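Local coordinates for protein C-domain type II peptide synthetase (Streptomyces globisporus, PDB 4ZNM) that is a condensation-domain protein of a type II peptide synthetase, a family in the clan of CoA-dependent acyltransferases, at residues S111-R116 / R143-D148; G227-I232 / D364-S369; P292-G297 / S309-L314. All coordinates share one frame; numbering follows the deposited sequence.

Overall arrangement
Contact 1 comes first along the chain. It closes a short loop of 26 residues and holds helix 110-125 against the turn between strands 137-143 and 148-156. Contact 2 opens later and closes a long loop of 131 residues. It adds strand 227-229 to the edge of a five-strand sheet, beside strand 366-373. Contact 3 is nested inside that loop and pairs strands 288-295 and 312-319. Contacts 2 and 3 touch through packing of Ser369 on Pro292 and of Ile368 on Phe313. Contact 1 stands apart, its centre about 41 Å from that of contact 2 and about 35 Å from that of contact 3.

Contact 1: S111-R116 / R143-D148; sequences SERVRR and RFDQKD
Asp145 OD2 is gripped by two nitrogens of one guanidinium: Arg113 NH1 and Arg113 NH2 each donate to it over 3.1 Å. Both reach it from the same face, well above the carboxylate plane, while the oxygen stays close to the guanidinium plane. A third bond, 2.8 Å from Arg113 NH1 to Asp148 OD2, lies in the guanidinium plane and uses the anti lone pair of the oxygen. NH1 is thus shared between two carboxylates. Outside the two segments, Val108 O accepts from Arg113 NE, Asp107 pairs with NH2, and Arg53 gives Asp148 OD2 a second positive partner. Asp145 is itself positioned by its turn: Lys147 N donates to Asp145 OD1 at 2.9 Å, an Asx turn.

The stem of Arg113 lies on Phe144. Arg113 CG sits beside the backbone N (chi1 -72°), over the ring face and 3.6 Å from the centroid of Phe144, a CH-pi contact. The extended chain then carries the guanidinium past the ring to Phe144 CB, with the two planes 14° apart. Arg116 CB touches the ring edge at Phe144 CE1, 4.2 Å away.

The contact is at the surface. It joins helix 110-125 to the hairpin turn between strands 137-143 and 148-156 of the six-strand mixed sheet. Phe144 also packs on Leu105 and on Arg53 of strand 47-55.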
loop_
_atom_site.group_PDB
_atom_site.type_symbol
_atom_site.label_atom_id
_atom_site.label_comp_id
_atom_site.label_asym_id
_atom_site.label_seq_id
_atom_site.Cartn_x
_atom_site.Cartn_y
_atom_site.Cartn_z
ATOM N N SER A 111 -15.675 17.774 -15.186
ATOM C CA SER A 111 -15.625 17.713 -13.719
ATOM C C SER A 111 -16.556 16.601 -13.197
ATOM O O SER A 111 -16.267 15.929 -12.205
ATOM C CB SER A 111 -15.984 19.049 -13.077
ATOM O OG SER A 111 -17.316 19.423 -13.356
ATOM N N GLU A 112 -17.675 16.390 -13.866
ATOM C CA GLU A 112 -18.576 15.352 -13.412
ATOM C C GLU A 112 -17.976 13.958 -13.674
ATOM O O GLU A 112 -18.261 13.014 -12.926
ATOM C CB GLU A 112 -19.933 15.504 -14.085
ATOM C CG GLU A 112 -21.005 14.550 -13.562
ATOM C CD GLU A 112 -21.324 14.770 -12.087
ATOM O OE1 GLU A 112 -21.081 15.885 -11.568
ATOM O OE2 GLU A 112 -21.808 13.814 -11.445
ATOM N N ARG A 113 -17.133 13.843 -14.707
ATOM C CA ARG A 113 -16.423 12.588 -15.022
ATOM C C ARG A 113 -15.381 12.162 -13.970
ATOM O O ARG A 113 -15.284 10.978 -13.623
ATOM C CB ARG A 113 -15.749 12.705 -16.391
ATOM C CG ARG A 113 -16.786 12.683 -17.535
ATOM C CD ARG A 113 -16.210 12.557 -18.915
ATOM N NE ARG A 113 -17.251 12.881 -19.905
ATOM C CZ ARG A 113 -17.198 12.549 -21.187
ATOM N NH1 ARG A 113 -16.128 11.929 -21.671
ATOM N NH2 ARG A 113 -18.215 12.837 -21.993
ATOM N N VAL A 114 -14.598 13.112 -13.476
ATOM C CA VAL A 114 -13.568 12.806 -12.480
ATOM C C VAL A 114 -14.255 12.323 -11.204
ATOM O O VAL A 114 -13.797 11.407 -10.511
ATOM C CB VAL A 114 -12.702 14.016 -12.178
ATOM C CG1 VAL A 114 -11.509 13.605 -11.322
ATOM C CG2 VAL A 114 -12.241 14.677 -13.467
ATOM N N ARG A 115 -15.374 12.979 -10.933
ATOM C CA ARG A 115 -16.196 12.735 -9.780
ATOM C C ARG A 115 -16.840 11.366 -9.878
ATOM O O ARG A 115 -16.791 10.594 -8.924
ATOM C CB ARG A 115 -17.245 13.844 -9.687
ATOM C CG ARG A 115 -18.245 13.765 -8.560
ATOM C CD ARG A 115 -19.306 14.851 -8.788
ATOM N NE ARG A 115 -20.404 14.825 -7.823
ATOM C CZ ARG A 115 -21.476 14.036 -7.913
ATOM N NH1 ARG A 115 -21.605 13.178 -8.922
ATOM N NH2 ARG A 115 -22.424 14.099 -6.983
ATOM N N ARG A 116 -17.437 11.050 -11.027
ATOM C CA ARG A 116 -18.115 9.778 -11.157
ATOM C C ARG A 116 -17.063 8.672 -11.196
ATOM O O ARG A 116 -17.308 7.595 -10.692
ATOM C CB ARG A 116 -19.041 9.743 -12.374
ATOM C CG ARG A 116 -20.371 10.476 -12.103
ATOM C CD ARG A 116 -21.372 10.366 -13.269
ATOM N NE ARG A 116 -22.394 11.412 -13.204
ATOM C CZ ARG A 116 -23.507 11.442 -13.928
ATOM N NH1 ARG A 116 -23.785 10.475 -14.797
ATOM N NH2 ARG A 116 -24.347 12.455 -13.783
ATOM N N ARG A 143 -17.859 3.504 -18.556
ATOM C CA ARG A 143 -17.660 4.276 -19.803
ATOM C C ARG A 143 -18.476 5.521 -19.771
ATOM O O ARG A 143 -19.651 5.481 -19.462
ATOM C CB ARG A 143 -18.026 3.442 -21.007
ATOM C CG ARG A 143 -17.298 2.101 -21.047
ATOM C CD ARG A 143 -17.501 1.402 -22.374
ATOM N NE ARG A 143 -16.729 2.041 -23.413
ATOM C CZ ARG A 143 -16.652 1.613 -24.671
ATOM N NH1 ARG A 143 -17.299 0.516 -25.059
ATOM N NH2 ARG A 143 -15.929 2.289 -25.544
ATOM N N PHE A 144 -17.867 6.638 -20.124
ATOM C CA PHE A 144 -18.622 7.864 -20.330
ATOM C C PHE A 144 -19.198 7.972 -21.734
ATOM O O PHE A 144 -20.348 8.390 -21.925
ATOM C CB PHE A 144 -17.729 9.056 -20.051
ATOM C CG PHE A 144 -17.160 9.049 -18.656
ATOM C CD1 PHE A 144 -17.963 9.329 -17.561
ATOM C CD2 PHE A 144 -15.827 8.767 -18.442
ATOM C CE1 PHE A 144 -17.429 9.334 -16.275
ATOM C CE2 PHE A 144 -15.301 8.781 -17.170
ATOM C CZ PHE A 144 -16.107 9.058 -16.087
ATOM N N ASP A 145 -18.371 7.653 -22.711
ATOM C CA ASP A 145 -18.760 7.732 -24.121
ATOM C C ASP A 145 -17.810 6.792 -24.851
ATOM O O ASP A 145 -17.097 6.007 -24.196
ATOM C CB ASP A 145 -18.730 9.173 -24.643
ATOM C CG ASP A 145 -17.348 9.814 -24.569
ATOM O OD1 ASP A 145 -16.351 9.081 -24.741
ATOM O OD2 ASP A 145 -17.256 11.056 -24.369
ATOM N N GLN A 146 -17.823 6.812 -26.177
ATOM C CA GLN A 146 -17.139 5.776 -26.956
ATOM C C GLN A 146 -15.613 5.922 -26.882
ATOM O O GLN A 146 -14.877 5.037 -27.328
ATOM C CB GLN A 146 -17.616 5.802 -28.420
ATOM C CG GLN A 146 -19.007 5.201 -28.621
ATOM C CD GLN A 146 -19.045 3.708 -28.288
ATOM O OE1 GLN A 146 -18.412 2.889 -28.951
ATOM N NE2 GLN A 146 -19.754 3.362 -27.233
ATOM N N LYS A 147 -15.127 7.014 -26.307
ATOM C CA LYS A 147 -13.671 7.228 -26.260
ATOM C C LYS A 147 -13.127 7.668 -24.894
ATOM O O LYS A 147 -11.919 7.933 -24.763
ATOM C CB LYS A 147 -13.265 8.271 -27.327
ATOM C CG LYS A 147 -13.960 9.603 -27.180
ATOM C CD LYS A 147 -13.589 10.569 -28.309
ATOM C CE LYS A 147 -14.348 11.880 -28.187
ATOM N NZ LYS A 147 -15.819 11.685 -28.289
ATOM N N ASP A 148 -13.994 7.736 -23.877
ATOM C CA ASP A 148 -13.537 8.048 -22.513
ATOM C C ASP A 148 -14.130 7.086 -21.472
ATOM O O ASP A 148 -15.319 6.814 -21.501
ATOM C CB ASP A 148 -13.909 9.492 -22.220
ATOM C CG ASP A 148 -13.233 10.057 -20.982
ATOM O OD1 ASP A 148 -12.283 9.446 -20.432
ATOM O OD2 ASP A 148 -13.666 11.158 -20.577
#

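Contact 2: G227-I232 / D364-S369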
loop_
_atom_site.group_PDB
_atom_site.type_symbol
_atom_site.label_atom_id
_atom_site.label_comp_id
_atom_site.label_asym_id
_atom_site.label_seq_id
_atom_site.Cartn_x
_atom_site.Cartn_y
_atom_site.Cartn_z
ATOM N N GLY A 227 2.357 3.445 20.103
ATOM C CA GLY A 227 0.918 3.232 19.995
ATOM C C GLY A 227 0.103 4.514 19.994
ATOM O O GLY A 227 0.461 5.492 20.649
ATOM N N LEU A 228 -0.979 4.517 19.216
ATOM C CA LEU A 228 -1.970 5.598 19.250
ATOM C C LEU A 228 -3.152 5.210 20.127
ATOM O O LEU A 228 -3.715 4.119 19.967
ATOM C CB LEU A 228 -2.477 5.908 17.843
ATOM C CG LEU A 228 -1.435 6.354 16.827
ATOM C CD1 LEU A 228 -2.141 6.562 15.498
ATOM C CD2 LEU A 228 -0.738 7.627 17.313
ATOM N N GLU A 229 -3.559 6.094 21.030
ATOM C CA GLU A 229 -4.651 5.753 21.921
ATOM C C GLU A 229 -5.923 5.749 21.106
ATOM O O GLU A 229 -6.220 6.724 20.402
ATOM C CB GLU A 229 -4.766 6.740 23.090
ATOM C CG GLU A 229 -5.788 6.325 24.132
ATOM C CD GLU A 229 -5.877 7.313 25.281
ATOM O OE1 GLU A 229 -5.270 8.402 25.179
ATOM O OE2 GLU A 229 -6.555 6.997 26.280
ATOM N N THR A 230 -6.684 4.665 21.221
ATOM C CA THR A 230 -7.913 4.527 20.466
ATOM C C THR A 230 -9.083 5.137 21.203
ATOM O O THR A 230 -9.033 5.319 22.410
ATOM C CB THR A 230 -8.213 3.075 20.179
ATOM O OG1 THR A 230 -8.154 2.316 21.397
ATOM C CG2 THR A 230 -7.199 2.515 19.187
ATOM N N ASP A 231 -10.137 5.454 20.454
ATOM C CA ASP A 231 -11.372 5.993 21.026
ATOM C C ASP A 231 -12.233 4.894 21.599
ATOM O O ASP A 231 -12.972 5.133 22.533
ATOM C CB ASP A 231 -12.198 6.741 19.982
ATOM C CG ASP A 231 -11.492 7.963 19.433
ATOM O OD1 ASP A 231 -10.790 8.624 20.220
ATOM O OD2 ASP A 231 -11.663 8.268 18.211
ATOM N N ILE A 232 -12.149 3.702 21.014
ATOM C CA ILE A 232 -12.980 2.587 21.410
ATOM C C ILE A 232 -12.041 1.420 21.691
ATOM O O ILE A 232 -11.185 1.074 20.837
ATOM C CB ILE A 232 -14.023 2.225 20.320
ATOM C CG1 ILE A 232 -14.877 3.448 19.937
ATOM C CG2 ILE A 232 -14.909 1.102 20.821
ATOM C CD1 ILE A 232 -15.548 3.331 18.561
ATOM N N ASP A 364 -5.550 -2.930 24.771
ATOM C CA ASP A 364 -6.984 -2.736 24.757
ATOM C C ASP A 364 -7.288 -1.319 24.325
ATOM O O ASP A 364 -8.322 -1.064 23.745
ATOM C CB ASP A 364 -7.568 -3.023 26.148
ATOM C CG ASP A 364 -9.044 -3.293 26.112
ATOM O OD1 ASP A 364 -9.480 -4.137 25.294
ATOM O OD2 ASP A 364 -9.769 -2.661 26.898
ATOM N N ASN A 365 -6.365 -0.407 24.605
ATOM C CA ASN A 365 -6.601 1.007 24.400
ATOM C C ASN A 365 -5.640 1.652 23.415
ATOM O O ASN A 365 -5.637 2.869 23.280
ATOM C CB ASN A 365 -6.530 1.727 25.741
ATOM C CG ASN A 365 -7.736 1.423 26.617
ATOM O OD1 ASN A 365 -7.611 0.783 27.661
ATOM N ND2 ASN A 365 -8.920 1.866 26.178
ATOM N N HIS A 366 -4.805 0.862 22.748
ATOM C CA HIS A 366 -3.940 1.437 21.706
ATOM C C HIS A 366 -3.874 0.575 20.448
ATOM O O HIS A 366 -4.160 -0.622 20.499
ATOM C CB HIS A 366 -2.507 1.661 22.218
ATOM C CG HIS A 366 -2.436 2.512 23.449
ATOM N ND1 HIS A 366 -2.084 3.846 23.423
ATOM C CD2 HIS A 366 -2.689 2.214 24.742
ATOM C CE1 HIS A 366 -2.124 4.332 24.649
ATOM N NE2 HIS A 366 -2.487 3.363 25.467
ATOM N N GLN A 367 -3.472 1.209 19.337
ATOM C CA GLN A 367 -3.061 0.503 18.142
ATOM C C GLN A 367 -1.789 1.077 17.554
ATOM O O GLN A 367 -1.446 2.244 17.747
ATOM C CB GLN A 367 -4.153 0.562 17.076
ATOM C CG GLN A 367 -5.365 -0.268 17.332
ATOM C CD GLN A 367 -6.380 -0.125 16.190
ATOM O OE1 GLN A 367 -6.873 0.967 15.942
ATOM N NE2 GLN A 367 -6.656 -1.221 15.475
ATOM N N ILE A 368 -1.100 0.274 16.778
ATOM C CA ILE A 368 0.066 0.792 16.129
ATOM C C ILE A 368 -0.321 1.462 14.807
ATOM O O ILE A 368 -1.319 1.112 14.176
ATOM C CB ILE A 368 1.116 -0.277 15.911
ATOM C CG1 ILE A 368 0.595 -1.404 15.051
ATOM C CG2 ILE A 368 1.593 -0.831 17.242
ATOM C CD1 ILE A 368 1.621 -1.791 14.041
ATOM N N SER A 369 0.492 2.433 14.424
ATOM C CA SER A 369 0.366 3.081 13.143
ATOM C C SER A 369 1.591 2.815 12.288
ATOM O O SER A 369 2.702 2.574 12.781
ATOM C CB SER A 369 0.159 4.585 13.311
ATOM O OG SER A 369 1.390 5.212 13.601
HETATM O O HOH W 1 -9.736 2.819 23.638
#
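Thr230 has the most surface buried here, chiefly against Asn365 and Gln367. Its backbone N donates to Asn365 O at 2.9 Å. Its methyl CG2 lies 3.6 Å from Gln367 OE1, and the two side chains cross at about a right angle. Gln367 NE2 is bonded outside the segments, to Asp408 OD1 and Asn429 OD1. Thr230 OG1 is hydrogen-bonded to a water that also takes a bond from Asn365 ND2 and gives one to Thr230 O; Arg432 is a further partner of this hydroxyl.

Leu228 forms the hydrogen-bonded antiparallel pair with Gln367. Leu228 N reaches Gln367 O at 2.7 Å, and the return bond from Gln367 N to Leu228 O is 3.0 Å. On the same face of the sheet Leu228 CD1 packs on Ser369 CB at 3.7 Å.

His366 lies on the other face with Glu229, in a non-hydrogen-bonded pair. With CG beside the backbone N (chi1 -56°), its ring comes against Glu229: His366 ND1 is 3.5 Å from Glu229 CA and His366 CE1 3.9 Å from Glu229 CB.

Strand 227-229 is the outermost strand of a five-strand mixed sheet here. Strand 366-373 separates it from strand 410-416, whose Val410 touches both Leu228 and Ser369.

Contact 3: P292-G297 / S309-L314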
loop_
_atom_site.group_PDB
_atom_site.type_symbol
_atom_site.label_atom_id
_atom_site.label_comp_id
_atom_site.label_asym_id
_atom_site.label_seq_id
_atom_site.Cartn_x
_atom_site.Cartn_y
_atom_site.Cartn_z
ATOM N N PRO A 292 6.850 1.924 12.256
ATOM C CA PRO A 292 7.148 1.073 11.113
ATOM C C PRO A 292 6.739 1.733 9.809
ATOM O O PRO A 292 5.808 2.559 9.767
ATOM C CB PRO A 292 6.287 -0.182 11.360
ATOM C CG PRO A 292 5.197 0.277 12.237
ATOM C CD PRO A 292 5.696 1.425 13.029
ATOM N N THR A 293 7.462 1.381 8.759
ATOM C CA THR A 293 7.044 1.690 7.408
ATOM C C THR A 293 6.858 0.351 6.733
ATOM O O THR A 293 7.138 -0.683 7.345
ATOM C CB THR A 293 8.103 2.561 6.654
ATOM O OG1 THR A 293 7.522 3.113 5.463
ATOM C CG2 THR A 293 9.330 1.741 6.280
ATOM N N PHE A 294 6.404 0.365 5.482
ATOM C CA PHE A 294 6.488 -0.815 4.619
ATOM C C PHE A 294 7.510 -0.496 3.553
ATOM O O PHE A 294 7.380 0.502 2.823
ATOM C CB PHE A 294 5.155 -1.166 3.932
ATOM C CG PHE A 294 4.204 -1.931 4.772
ATOM C CD1 PHE A 294 4.400 -3.280 5.010
ATOM C CD2 PHE A 294 3.060 -1.323 5.257
ATOM C CE1 PHE A 294 3.497 -4.007 5.744
ATOM C CE2 PHE A 294 2.153 -2.027 6.010
ATOM C CZ PHE A 294 2.368 -3.379 6.271
ATOM N N SER A 295 8.528 -1.333 3.434
ATOM C CA SER A 295 9.435 -1.170 2.317
ATOM C C SER A 295 8.782 -1.779 1.073
ATOM O O SER A 295 7.811 -2.516 1.190
ATOM C CB SER A 295 10.767 -1.837 2.611
ATOM O OG SER A 295 10.595 -3.243 2.535
ATOM N N GLY A 296 9.336 -1.504 -0.104
ATOM C CA GLY A 296 8.801 -2.081 -1.327
ATOM C C GLY A 296 9.043 -3.593 -1.423
ATOM O O GLY A 296 8.250 -4.311 -2.034
ATOM N N GLY A 297 10.153 -4.076 -0.857
ATOM C CA GLY A 297 10.448 -5.512 -0.821
ATOM C C GLY A 297 10.906 -6.069 -2.174
ATOM O O GLY A 297 10.990 -7.280 -2.363
ATOM N N SER A 309 2.554 -9.873 -3.504
ATOM C CA SER A 309 2.680 -8.851 -2.469
ATOM C C SER A 309 4.036 -9.000 -1.767
ATOM O O SER A 309 4.265 -9.902 -0.956
ATOM C CB SER A 309 1.505 -8.947 -1.503
ATOM O OG SER A 309 1.542 -7.866 -0.605
ATOM N N PHE A 310 4.929 -8.073 -2.092
ATOM C CA PHE A 310 6.326 -8.099 -1.679
ATOM C C PHE A 310 6.622 -7.228 -0.475
ATOM O O PHE A 310 7.722 -7.268 0.048
ATOM C CB PHE A 310 7.210 -7.619 -2.858
ATOM C CG PHE A 310 7.358 -8.636 -3.949
ATOM C CD1 PHE A 310 6.284 -8.985 -4.738
ATOM C CD2 PHE A 310 8.581 -9.220 -4.205
ATOM C CE1 PHE A 310 6.419 -9.913 -5.753
ATOM C CE2 PHE A 310 8.717 -10.148 -5.211
ATOM C CZ PHE A 310 7.639 -10.500 -5.981
ATOM N N ILE A 311 5.683 -6.377 -0.073
ATOM C CA ILE A 311 6.030 -5.309 0.852
ATOM C C ILE A 311 6.441 -5.897 2.208
ATOM O O ILE A 311 6.027 -7.004 2.571
ATOM C CB ILE A 311 4.892 -4.296 1.005
ATOM C CG1 ILE A 311 3.598 -4.976 1.440
ATOM C CG2 ILE A 311 4.728 -3.498 -0.307
ATOM C CD1 ILE A 311 2.441 -3.978 1.644
ATOM N N ASN A 312 7.255 -5.153 2.947
ATOM C CA ASN A 312 7.851 -5.682 4.187
ATOM C C ASN A 312 7.808 -4.632 5.314
ATOM O O ASN A 312 8.233 -3.502 5.163
ATOM C CB ASN A 312 9.273 -6.141 3.909
ATOM C CG ASN A 312 9.949 -6.731 5.124
ATOM O OD1 ASN A 312 9.363 -7.548 5.859
ATOM N ND2 ASN A 312 11.188 -6.320 5.346
ATOM N N PHE A 313 7.201 -5.032 6.416
ATOM C CA PHE A 313 7.076 -4.235 7.635
ATOM C C PHE A 313 8.476 -3.977 8.190
ATOM O O PHE A 313 9.232 -4.918 8.423
ATOM C CB PHE A 313 6.183 -5.038 8.601
ATOM C CG PHE A 313 5.708 -4.312 9.822
ATOM C CD1 PHE A 313 4.483 -3.654 9.829
ATOM C CD2 PHE A 313 6.455 -4.367 11.003
ATOM C CE1 PHE A 313 3.999 -3.049 10.980
ATOM C CE2 PHE A 313 5.987 -3.762 12.157
ATOM C CZ PHE A 313 4.747 -3.106 12.142
ATOM N N LEU A 314 8.841 -2.708 8.340
ATOM C CA LEU A 314 10.226 -2.322 8.585
ATOM C C LEU A 314 10.294 -1.266 9.701
ATOM O O LEU A 314 9.883 -0.117 9.508
ATOM C CB LEU A 314 10.854 -1.776 7.305
ATOM C CG LEU A 314 12.294 -1.269 7.414
ATOM C CD1 LEU A 314 13.240 -2.414 7.779
ATOM C CD2 LEU A 314 12.745 -0.557 6.131
HETATM O O HOH W 2 10.516 -8.742 0.185
#
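Phe313 CG is anti to its backbone N (chi1 -169°), whereas Phe294 CG lies beside its own N (chi1 -82°). From these positions the two rings meet as a T-shaped pair. The edge of Phe313 points to the face of Phe294, with centroids 5.9 Å apart and planes at 78°. Each ring also receives an aliphatic group over a face. Pro292 CB lies 3.7 Å from the centroid of Phe313, and Ile311 CD1 lies 4.2 Å from the centroid of Phe294. Both are CH-pi contacts.

The backbones form an antiparallel pair. Thr293 and Leu314 exchange two bonds, the shorter from Leu314 N to Thr293 O at 2.8 Å. Ser295 and Asn312 do the same: Ser295 N gives a bond of 2.8 Å to Asn312 O, while the return bond from Asn312 N to Ser295 O is longer at 3.2 Å. The side chains of this pair share an outside partner, Glu344, bonded to both Ser295 OG and Asn312 ND2. Beyond the strand, Gly297 has a positive phi, and its CA makes a nearly straight CA-H...O contact of 3.4 Å with Phe310 O.

Strands 288-295 and 312-319 make this two-strand sheet. Thr293 OG1 bonds Phe371 O of strand 366-373. Pro292 and Phe294 pack on that strand, and Phe294 also touches Phe26 of helix 22-28. On the face that carries Thr293, Ser295 and Leu314, the last two meet helix 339-342.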